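Local coordinates for protein endo-1,4-beta-xylanase 1 (Hypocrea jecorina, PDB 1XYN) that cleaves internal beta-1,4-xylosidic bonds in xylan, a plant cell wall hemicellulose, releasing xylo-oligosaccharides and xylose, at residues Q7-G12 / Q31-V36; V95-A100 / Q140-A145; Y102-N107 / Y124-N129. One frame throughout, in Å; residues are numbered along the deposited sequence.

In the fold
All three interactions, each partly buried, reach the same sheet of a jelly-roll fold. Interactions 1 and 3 pair antiparallel strands. Interaction 2 sets the helix against a strand end. Interaction 3 has the largest share of buried residues and lies nearest the chain centre. Interaction 1, on the opposite side of that centre and about 22 Å from interaction 3 between centres, ends in polar loop residues beside the predicted proton donor. Interactions 2 and 3 touch: V95 O meets Y102 N at 2.8 Å, and D98 O meets R128 NH2. Interaction 1 relies on backbone and threonine bonds, interaction 2 on asparagine, serine and histidine. Interaction 3 adds a tyrosine-arginine bond to a four-bond backbone ladder.

Interaction 1: Q7-G12 / Q31-V36; sequences QNYQTG and QDDFVV
The Y9 ring turns an edge to V35 N, which lies near the ring plane, 3.8 Å from CD2. V35 CG2 packs on the same ring carbon. Y9 CG is anti to the backbone N (chi1 177°), which brings the ring alongside V35. The D33 carboxylate crosses the Y9 side chain at about a right angle, with planes 61° apart, and OD2 is 4.2 Å from CE2. The F34 ring has D32 O at its edge and meets the W28 ring. F34 CB packs on Q10 CB at 3.6 Å.

Y9 and V35 share one sheet face, Q10 and F34 the other. Between the two faces, Y9 and V35 form an antiparallel hydrogen-bonded pair: Y9 N to V35 O is 2.9 Å and V35 N to Y9 O is 2.8 Å. Non-hydrogen-bonded pairs N8-V36 and Q10-F34 flank it. Q10 NE2 also donates to N8 OD1 at 2.9 Å. Where the strands end, T11 OG1 donates to D33 O at 2.8 Å, in the carbonyl plane. T11 N reaches the same oxygen only weakly.

D33 OD1 lies close to OE2 of E164, the predicted proton donor. This is consistent with the cleft side of the family 11 jelly roll.

Interaction 2: V95-A100 / Q140-A145; sequences VTSDGA and QNHFNA
N141 bonds S97, the H142 ring reaches S97 CB, and A145 faces V95, where the helix of the family 11 jelly roll packs against the end of strand 90-97. The helix segment and the strand run nearly antiparallel. The strand ends in a type I' beta turn from S97 to A100.

N141 comes first along the helix. Its ND2 donates to S97 OG at 3.1 Å. The bond is nearly straight (166°) and lies in the amide plane. S97 OG is anti to the backbone N (chi1 -168°), which sets it toward the helix. The hydroxyl in turn donates a hydrogen bond to D98 OD2 at 2.8 Å, meeting it from above the carboxylate plane. A chain of two hydrogen bonds thus links the helix to the turn. D98 OD1 is taken by T138.

H142 follows. Its side chain crosses that of V95 at about a right angle, with ND1 4.0 Å from V95 CG1. ND1 is hydrogen-bonded to S126 OG, and the ring meets Y102 edge-to-face, so its rotation is largely fixed. At the other nitrogen, NE2 lies 2.8 Å from a water in the ring plane. That water donates to D98 OD2 at 2.7 Å. The nearby carboxylate could tend to favour a protonated imidazole.

A145 is one turn further on, its N hydrogen-bonded back to N141 O. That carbonyl also touches V95 CG2. The valine then closes on the helix, with V95 CB 3.7 Å and V95 CG2 3.8 Å from A145 CB.

Interaction 3: Y102-N107 / Y124-N129; sequences YTIWEN and YISVRN
Y102 and R128 carry the polar end of an antiparallel strand pair in the jelly-roll sheet. R128 NH1 donates to Y102 OH at 2.6 Å, with the hydroxyl in the guanidinium plane, though the bond is bent (135°). The two flat groups stand 85° apart. R128 CG is anti to the backbone N (chi1 -174°), which sets it over the ring face in a CH-pi contact, 4.2 Å from the centroid. R128 CB is 3.4 Å from Y102 CE2. S126 O sits at the ring edge. An alanine at Y102 would probably leave E80 OE2 and R128 NH1 without their shared hydroxyl partner and open a gap beneath the arginine's aliphatic chain.

T103 pairs with V127 and W105 with I125 through two backbone hydrogen bonds each.

Further out, R128 is held by backbone oxygens: NE by S130 O and NH2 by D98 O. Y102 OH hydrogen-bonds E80 OE2. S126 OG, on the same sheet face as Y102, hydrogen-bonds W146 NE1 of the helix. On the other face, I125 lies close to Y77, a probable substrate-binding residue. There V127 CG2 rests 4.1 Å from W105 CD1, and W105 NE1 donates to T103 OG1 at 3.0 Å.

Interaction 1: Q7-G12 / Q31-V36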
loop_
_atom_site.group_PDB
_atom_site.type_symbol
_atom_site.label_atom_id
_atom_site.label_comp_id
_atom_site.label_asym_id
_atom_site.label_seq_id
_atom_site.Cartn_x
_atom_site.Cartn_y
_atom_site.Cartn_z
ATOM N N GLN A 7 18.406 2.014 0.584
ATOM C CA GLN A 7 16.973 1.791 0.601
ATOM C C GLN A 7 16.508 2.038 2.022
ATOM O O GLN A 7 16.902 1.320 2.940
ATOM C CB GLN A 7 16.668 0.349 0.174
ATOM C CG GLN A 7 15.215 -0.091 0.340
ATOM C CD GLN A 7 14.216 0.848 -0.323
ATOM O OE1 GLN A 7 13.061 0.924 0.097
ATOM N NE2 GLN A 7 14.651 1.561 -1.357
ATOM N N ASN A 8 15.717 3.087 2.213
ATOM C CA ASN A 8 15.207 3.399 3.541
ATOM C C ASN A 8 13.729 3.764 3.506
ATOM O O ASN A 8 13.358 4.936 3.385
ATOM C CB ASN A 8 16.016 4.518 4.188
ATOM C CG ASN A 8 15.657 4.718 5.647
ATOM O OD1 ASN A 8 14.793 4.024 6.194
ATOM N ND2 ASN A 8 16.338 5.657 6.294
ATOM N N TYR A 9 12.891 2.742 3.644
ATOM C CA TYR A 9 11.448 2.908 3.623
ATOM C C TYR A 9 10.867 2.362 4.916
ATOM O O TYR A 9 11.259 1.297 5.376
ATOM C CB TYR A 9 10.866 2.164 2.415
ATOM C CG TYR A 9 9.363 2.197 2.305
ATOM C CD1 TYR A 9 8.717 3.249 1.664
ATOM C CD2 TYR A 9 8.584 1.165 2.831
ATOM C CE1 TYR A 9 7.330 3.279 1.545
ATOM C CE2 TYR A 9 7.197 1.183 2.722
ATOM C CZ TYR A 9 6.578 2.243 2.077
ATOM O OH TYR A 9 5.205 2.274 1.973
ATOM N N GLN A 10 9.956 3.115 5.515
ATOM C CA GLN A 10 9.308 2.705 6.756
ATOM C C GLN A 10 8.079 3.560 7.008
ATOM O O GLN A 10 8.067 4.740 6.674
ATOM C CB GLN A 10 10.284 2.729 7.943
ATOM C CG GLN A 10 11.280 3.869 7.949
ATOM C CD GLN A 10 12.264 3.758 9.106
ATOM O OE1 GLN A 10 11.878 3.843 10.272
ATOM N NE2 GLN A 10 13.540 3.570 8.787
ATOM N N THR A 11 7.039 2.938 7.562
ATOM C CA THR A 11 5.766 3.600 7.823
ATOM C C THR A 11 5.401 3.844 9.290
ATOM O O THR A 11 4.515 4.644 9.581
ATOM C CB THR A 11 4.608 2.841 7.134
ATOM O OG1 THR A 11 4.674 1.448 7.470
ATOM C CG2 THR A 11 4.707 2.984 5.625
ATOM N N GLY A 12 6.070 3.165 10.217
ATOM C CA GLY A 12 5.753 3.382 11.614
ATOM C C GLY A 12 6.452 2.426 12.553
ATOM O O GLY A 12 7.205 1.559 12.118
ATOM N N GLN A 31 4.401 -2.767 13.686
ATOM C CA GLN A 31 3.216 -3.378 13.089
ATOM C C GLN A 31 3.183 -2.979 11.625
ATOM O O GLN A 31 2.485 -3.591 10.819
ATOM C CB GLN A 31 1.935 -2.864 13.761
ATOM C CG GLN A 31 1.631 -3.460 15.123
ATOM C CD GLN A 31 1.169 -4.904 15.041
ATOM O OE1 GLN A 31 1.898 -5.824 15.417
ATOM N NE2 GLN A 31 -0.052 -5.109 14.549
ATOM N N ASP A 32 3.955 -1.948 11.293
ATOM C CA ASP A 32 3.998 -1.413 9.940
ATOM C C ASP A 32 5.183 -1.850 9.083
ATOM O O ASP A 32 6.310 -1.981 9.566
ATOM C CB ASP A 32 3.925 0.115 9.975
ATOM C CG ASP A 32 2.733 0.626 10.749
ATOM O OD1 ASP A 32 1.599 0.174 10.497
ATOM O OD2 ASP A 32 2.930 1.497 11.612
ATOM N N ASP A 33 4.904 -1.992 7.788
ATOM C CA ASP A 33 5.874 -2.415 6.792
ATOM C C ASP A 33 6.994 -1.407 6.598
ATOM O O ASP A 33 6.777 -0.193 6.634
ATOM C CB ASP A 33 5.160 -2.659 5.449
ATOM C CG ASP A 33 6.093 -3.201 4.363
ATOM O OD1 ASP A 33 6.948 -4.057 4.678
ATOM O OD2 ASP A 33 5.960 -2.780 3.190
ATOM N N PHE A 34 8.188 -1.934 6.364
ATOM C CA PHE A 34 9.376 -1.137 6.127
ATOM C C PHE A 34 10.304 -1.963 5.236
ATOM O O PHE A 34 10.315 -3.200 5.305
ATOM C CB PHE A 34 10.076 -0.815 7.452
ATOM C CG PHE A 34 10.620 -2.023 8.165
ATOM C CD1 PHE A 34 9.813 -2.775 9.003
ATOM C CD2 PHE A 34 11.940 -2.418 7.985
ATOM C CE1 PHE A 34 10.313 -3.910 9.654
ATOM C CE2 PHE A 34 12.448 -3.551 8.630
ATOM C CZ PHE A 34 11.629 -4.295 9.465
ATOM N N VAL A 35 11.036 -1.282 4.363
ATOM C CA VAL A 35 11.983 -1.938 3.473
ATOM C C VAL A 35 13.296 -1.170 3.566
ATOM O O VAL A 35 13.383 -0.037 3.088
ATOM C CB VAL A 35 11.511 -1.898 1.994
ATOM C CG1 VAL A 35 12.443 -2.744 1.124
ATOM C CG2 VAL A 35 10.073 -2.364 1.868
ATOM N N VAL A 36 14.307 -1.762 4.203
ATOM C CA VAL A 36 15.605 -1.102 4.325
ATOM C C VAL A 36 16.713 -2.010 3.822
ATOM O O VAL A 36 16.626 -3.232 3.929
ATOM C CB VAL A 36 15.952 -0.742 5.785
ATOM C CG1 VAL A 36 14.965 0.260 6.350
ATOM C CG2 VAL A 36 16.023 -2.003 6.635
HETATM O O HOH W 1 7.936 0.597 9.704
#

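Interaction 2: V95-A100 / Q140-A145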
loop_
_atom_site.group_PDB
_atom_site.type_symbol
_atom_site.label_atom_id
_atom_site.label_comp_id
_atom_site.label_asym_id
_atom_site.label_seq_id
_atom_site.Cartn_x
_atom_site.Cartn_y
_atom_site.Cartn_z
ATOM N N VAL A 95 13.293 -22.720 -10.400
ATOM C CA VAL A 95 14.619 -22.466 -10.928
ATOM C C VAL A 95 15.579 -22.923 -9.852
ATOM O O VAL A 95 15.356 -22.687 -8.672
ATOM C CB VAL A 95 14.854 -20.965 -11.236
ATOM C CG1 VAL A 95 14.542 -20.100 -10.015
ATOM C CG2 VAL A 95 16.295 -20.737 -11.703
ATOM N N THR A 96 16.572 -23.698 -10.248
ATOM C CA THR A 96 17.565 -24.169 -9.305
ATOM C C THR A 96 18.742 -23.225 -9.467
ATOM O O THR A 96 19.264 -23.035 -10.571
ATOM C CB THR A 96 17.974 -25.617 -9.603
ATOM O OG1 THR A 96 16.803 -26.438 -9.581
ATOM C CG2 THR A 96 18.967 -26.127 -8.559
ATOM N N SER A 97 19.111 -22.577 -8.376
ATOM C CA SER A 97 20.206 -21.636 -8.424
ATOM C C SER A 97 20.871 -21.522 -7.069
ATOM O O SER A 97 20.213 -21.598 -6.033
ATOM C CB SER A 97 19.681 -20.264 -8.860
ATOM O OG SER A 97 20.740 -19.392 -9.193
ATOM N N ASP A 98 22.195 -21.432 -7.102
ATOM C CA ASP A 98 23.017 -21.256 -5.918
ATOM C C ASP A 98 22.795 -22.179 -4.724
ATOM O O ASP A 98 22.722 -21.720 -3.585
ATOM C CB ASP A 98 22.934 -19.794 -5.490
ATOM C CG ASP A 98 23.168 -18.848 -6.647
ATOM O OD1 ASP A 98 24.316 -18.763 -7.125
ATOM O OD2 ASP A 98 22.195 -18.219 -7.103
ATOM N N GLY A 99 22.720 -23.482 -4.983
ATOM C CA GLY A 99 22.546 -24.441 -3.901
ATOM C C GLY A 99 21.128 -24.850 -3.530
ATOM O O GLY A 99 20.945 -25.674 -2.632
ATOM N N ALA A 100 20.124 -24.302 -4.205
ATOM C CA ALA A 100 18.749 -24.668 -3.893
ATOM C C ALA A 100 17.773 -24.311 -5.004
ATOM O O ALA A 100 18.127 -23.627 -5.964
ATOM C CB ALA A 100 18.313 -24.008 -2.600
ATOM N N GLN A 140 21.222 -13.368 -12.730
ATOM C CA GLN A 140 20.869 -13.685 -14.119
ATOM C C GLN A 140 20.044 -14.960 -14.223
ATOM O O GLN A 140 19.124 -15.034 -15.027
ATOM C CB GLN A 140 22.101 -13.801 -15.017
ATOM C CG GLN A 140 22.445 -12.530 -15.781
ATOM C CD GLN A 140 21.313 -12.001 -16.653
ATOM O OE1 GLN A 140 20.941 -12.606 -17.654
ATOM N NE2 GLN A 140 20.791 -10.836 -16.291
ATOM N N ASN A 141 20.370 -15.959 -13.411
ATOM C CA ASN A 141 19.624 -17.210 -13.419
ATOM C C ASN A 141 18.140 -16.960 -13.137
ATOM O O ASN A 141 17.274 -17.645 -13.683
ATOM C CB ASN A 141 20.201 -18.183 -12.390
ATOM C CG ASN A 141 21.596 -18.690 -12.774
ATOM O OD1 ASN A 141 22.069 -18.474 -13.892
ATOM N ND2 ASN A 141 22.247 -19.380 -11.847
ATOM N N HIS A 142 17.850 -15.974 -12.294
ATOM C CA HIS A 142 16.473 -15.635 -11.969
ATOM C C HIS A 142 15.836 -14.843 -13.090
ATOM O O HIS A 142 14.689 -15.085 -13.440
ATOM C CB HIS A 142 16.392 -14.879 -10.644
ATOM C CG HIS A 142 16.781 -15.717 -9.467
ATOM N ND1 HIS A 142 15.889 -16.538 -8.815
ATOM C CD2 HIS A 142 17.985 -15.937 -8.886
ATOM C CE1 HIS A 142 16.524 -17.231 -7.888
ATOM N NE2 HIS A 142 17.797 -16.885 -7.912
ATOM N N PHE A 143 16.586 -13.928 -13.688
ATOM C CA PHE A 143 16.054 -13.134 -14.787
ATOM C C PHE A 143 15.760 -14.028 -16.007
ATOM O O PHE A 143 14.786 -13.801 -16.732
ATOM C CB PHE A 143 17.041 -12.027 -15.168
ATOM C CG PHE A 143 17.348 -11.063 -14.051
ATOM C CD1 PHE A 143 16.392 -10.759 -13.085
ATOM C CD2 PHE A 143 18.594 -10.449 -13.973
ATOM C CE1 PHE A 143 16.668 -9.862 -12.062
ATOM C CE2 PHE A 143 18.879 -9.548 -12.953
ATOM C CZ PHE A 143 17.914 -9.254 -11.998
ATOM N N ASN A 144 16.613 -15.028 -16.236
ATOM C CA ASN A 144 16.429 -15.954 -17.351
ATOM C C ASN A 144 15.185 -16.806 -17.101
ATOM O O ASN A 144 14.310 -16.901 -17.961
ATOM C CB ASN A 144 17.657 -16.861 -17.533
ATOM C CG ASN A 144 18.859 -16.129 -18.135
ATOM O OD1 ASN A 144 18.770 -14.966 -18.524
ATOM N ND2 ASN A 144 19.984 -16.817 -18.212
ATOM N N ALA A 145 15.097 -17.380 -15.901
ATOM C CA ALA A 145 13.962 -18.216 -15.507
ATOM C C ALA A 145 12.652 -17.432 -15.558
ATOM O O ALA A 145 11.618 -17.950 -15.987
ATOM C CB ALA A 145 14.181 -18.770 -14.130
HETATM O O HOH W 2 19.784 -17.500 -6.076
#

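Interaction 3: Y102-N107 / Y124-N129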
loop_
_atom_site.group_PDB
_atom_site.type_symbol
_atom_site.label_atom_id
_atom_site.label_comp_id
_atom_site.label_asym_id
_atom_site.label_seq_id
_atom_site.Cartn_x
_atom_site.Cartn_y
_atom_site.Cartn_z
ATOM N N TYR A 102 14.065 -22.596 -6.218
ATOM C CA TYR A 102 13.223 -21.457 -5.872
ATOM C C TYR A 102 11.867 -21.604 -6.537
ATOM O O TYR A 102 11.793 -21.987 -7.700
ATOM C CB TYR A 102 13.841 -20.149 -6.391
ATOM C CG TYR A 102 15.129 -19.732 -5.726
ATOM C CD1 TYR A 102 16.303 -20.470 -5.902
ATOM C CD2 TYR A 102 15.176 -18.593 -4.924
ATOM C CE1 TYR A 102 17.498 -20.084 -5.290
ATOM C CE2 TYR A 102 16.363 -18.195 -4.309
ATOM C CZ TYR A 102 17.516 -18.945 -4.495
ATOM O OH TYR A 102 18.678 -18.561 -3.873
ATOM N N THR A 103 10.795 -21.315 -5.809
ATOM C CA THR A 103 9.476 -21.372 -6.421
ATOM C C THR A 103 9.196 -19.953 -6.922
ATOM O O THR A 103 9.343 -18.973 -6.192
ATOM C CB THR A 103 8.375 -21.861 -5.446
ATOM O OG1 THR A 103 8.191 -20.907 -4.398
ATOM C CG2 THR A 103 8.766 -23.194 -4.835
ATOM N N ILE A 104 8.890 -19.844 -8.203
ATOM C CA ILE A 104 8.625 -18.553 -8.810
ATOM C C ILE A 104 7.144 -18.218 -8.722
ATOM O O ILE A 104 6.301 -19.088 -8.910
ATOM C CB ILE A 104 9.099 -18.555 -10.271
ATOM C CG1 ILE A 104 10.594 -18.889 -10.311
ATOM C CG2 ILE A 104 8.817 -17.212 -10.941
ATOM C CD1 ILE A 104 11.143 -19.079 -11.705
ATOM N N TRP A 105 6.849 -16.965 -8.375
ATOM C CA TRP A 105 5.481 -16.469 -8.254
ATOM C C TRP A 105 5.346 -15.175 -9.035
ATOM O O TRP A 105 6.326 -14.471 -9.272
ATOM C CB TRP A 105 5.124 -16.130 -6.796
ATOM C CG TRP A 105 5.245 -17.235 -5.820
ATOM C CD1 TRP A 105 6.401 -17.794 -5.349
ATOM C CD2 TRP A 105 4.174 -17.886 -5.137
ATOM N NE1 TRP A 105 6.116 -18.746 -4.404
ATOM C CE2 TRP A 105 4.756 -18.830 -4.252
ATOM C CE3 TRP A 105 2.777 -17.765 -5.178
ATOM C CZ2 TRP A 105 3.988 -19.652 -3.413
ATOM C CZ3 TRP A 105 2.011 -18.578 -4.342
ATOM C CH2 TRP A 105 2.624 -19.512 -3.469
ATOM N N GLU A 106 4.127 -14.878 -9.453
ATOM C CA GLU A 106 3.834 -13.631 -10.140
ATOM C C GLU A 106 2.642 -13.090 -9.370
ATOM O O GLU A 106 1.720 -13.836 -9.023
ATOM C CB GLU A 106 3.470 -13.828 -11.611
ATOM C CG GLU A 106 2.997 -12.518 -12.272
ATOM C CD GLU A 106 3.003 -12.547 -13.800
ATOM O OE1 GLU A 106 2.521 -13.538 -14.392
ATOM O OE2 GLU A 106 3.488 -11.568 -14.414
ATOM N N ASN A 107 2.676 -11.799 -9.075
ATOM C CA ASN A 107 1.605 -11.172 -8.327
ATOM C C ASN A 107 1.371 -9.797 -8.900
ATOM O O ASN A 107 2.167 -9.308 -9.700
ATOM C CB ASN A 107 1.995 -11.070 -6.850
ATOM C CG ASN A 107 0.860 -10.572 -5.979
ATOM O OD1 ASN A 107 -0.315 -10.812 -6.271
ATOM N ND2 ASN A 107 1.201 -9.890 -4.895
ATOM N N TYR A 124 7.677 -10.116 -9.535
ATOM C CA TYR A 124 8.285 -11.383 -9.931
ATOM C C TYR A 124 9.056 -11.828 -8.698
ATOM O O TYR A 124 10.050 -11.216 -8.320
ATOM C CB TYR A 124 9.237 -11.207 -11.111
ATOM C CG TYR A 124 8.610 -10.612 -12.351
ATOM C CD1 TYR A 124 7.224 -10.603 -12.534
ATOM C CD2 TYR A 124 9.405 -10.040 -13.339
ATOM C CE1 TYR A 124 6.653 -10.037 -13.669
ATOM C CE2 TYR A 124 8.844 -9.473 -14.469
ATOM C CZ TYR A 124 7.475 -9.473 -14.631
ATOM O OH TYR A 124 6.943 -8.901 -15.761
ATOM N N ILE A 125 8.589 -12.887 -8.053
ATOM C CA ILE A 125 9.235 -13.354 -6.842
ATOM C C ILE A 125 9.842 -14.740 -6.968
ATOM O O ILE A 125 9.246 -15.635 -7.551
ATOM C CB ILE A 125 8.226 -13.353 -5.657
ATOM C CG1 ILE A 125 7.547 -11.986 -5.527
ATOM C CG2 ILE A 125 8.921 -13.743 -4.354
ATOM C CD1 ILE A 125 6.391 -11.958 -4.537
ATOM N N SER A 126 11.034 -14.899 -6.407
ATOM C CA SER A 126 11.735 -16.178 -6.393
ATOM C C SER A 126 11.957 -16.485 -4.916
ATOM O O SER A 126 12.750 -15.819 -4.268
ATOM C CB SER A 126 13.098 -16.068 -7.098
ATOM O OG SER A 126 12.991 -15.942 -8.511
ATOM N N VAL A 127 11.235 -17.459 -4.371
ATOM C CA VAL A 127 11.392 -17.819 -2.963
ATOM C C VAL A 127 12.219 -19.092 -2.778
ATOM O O VAL A 127 11.802 -20.181 -3.176
ATOM C CB VAL A 127 10.028 -17.997 -2.263
ATOM C CG1 VAL A 127 10.232 -18.301 -0.786
ATOM C CG2 VAL A 127 9.168 -16.755 -2.445
ATOM N N ARG A 128 13.391 -18.945 -2.165
ATOM C CA ARG A 128 14.291 -20.067 -1.921
ATOM C C ARG A 128 13.650 -21.137 -1.048
ATOM O O ARG A 128 13.131 -20.843 0.030
ATOM C CB ARG A 128 15.579 -19.567 -1.278
ATOM C CG ARG A 128 16.629 -20.625 -1.130
ATOM C CD ARG A 128 17.891 -20.045 -0.541
ATOM N NE ARG A 128 18.973 -21.027 -0.520
ATOM C CZ ARG A 128 19.914 -21.139 -1.455
ATOM N NH1 ARG A 128 19.922 -20.324 -2.504
ATOM N NH2 ARG A 128 20.850 -22.071 -1.337
ATOM N N ASN A 129 13.708 -22.387 -1.503
ATOM C CA ASN A 129 13.110 -23.500 -0.765
ATOM C C ASN A 129 13.912 -23.891 0.467
ATOM O O ASN A 129 13.389 -24.519 1.383
ATOM C CB ASN A 129 12.879 -24.715 -1.684
ATOM C CG ASN A 129 11.860 -24.431 -2.798
ATOM O OD1 ASN A 129 11.004 -23.562 -2.666
ATOM N ND2 ASN A 129 11.960 -25.167 -3.896
#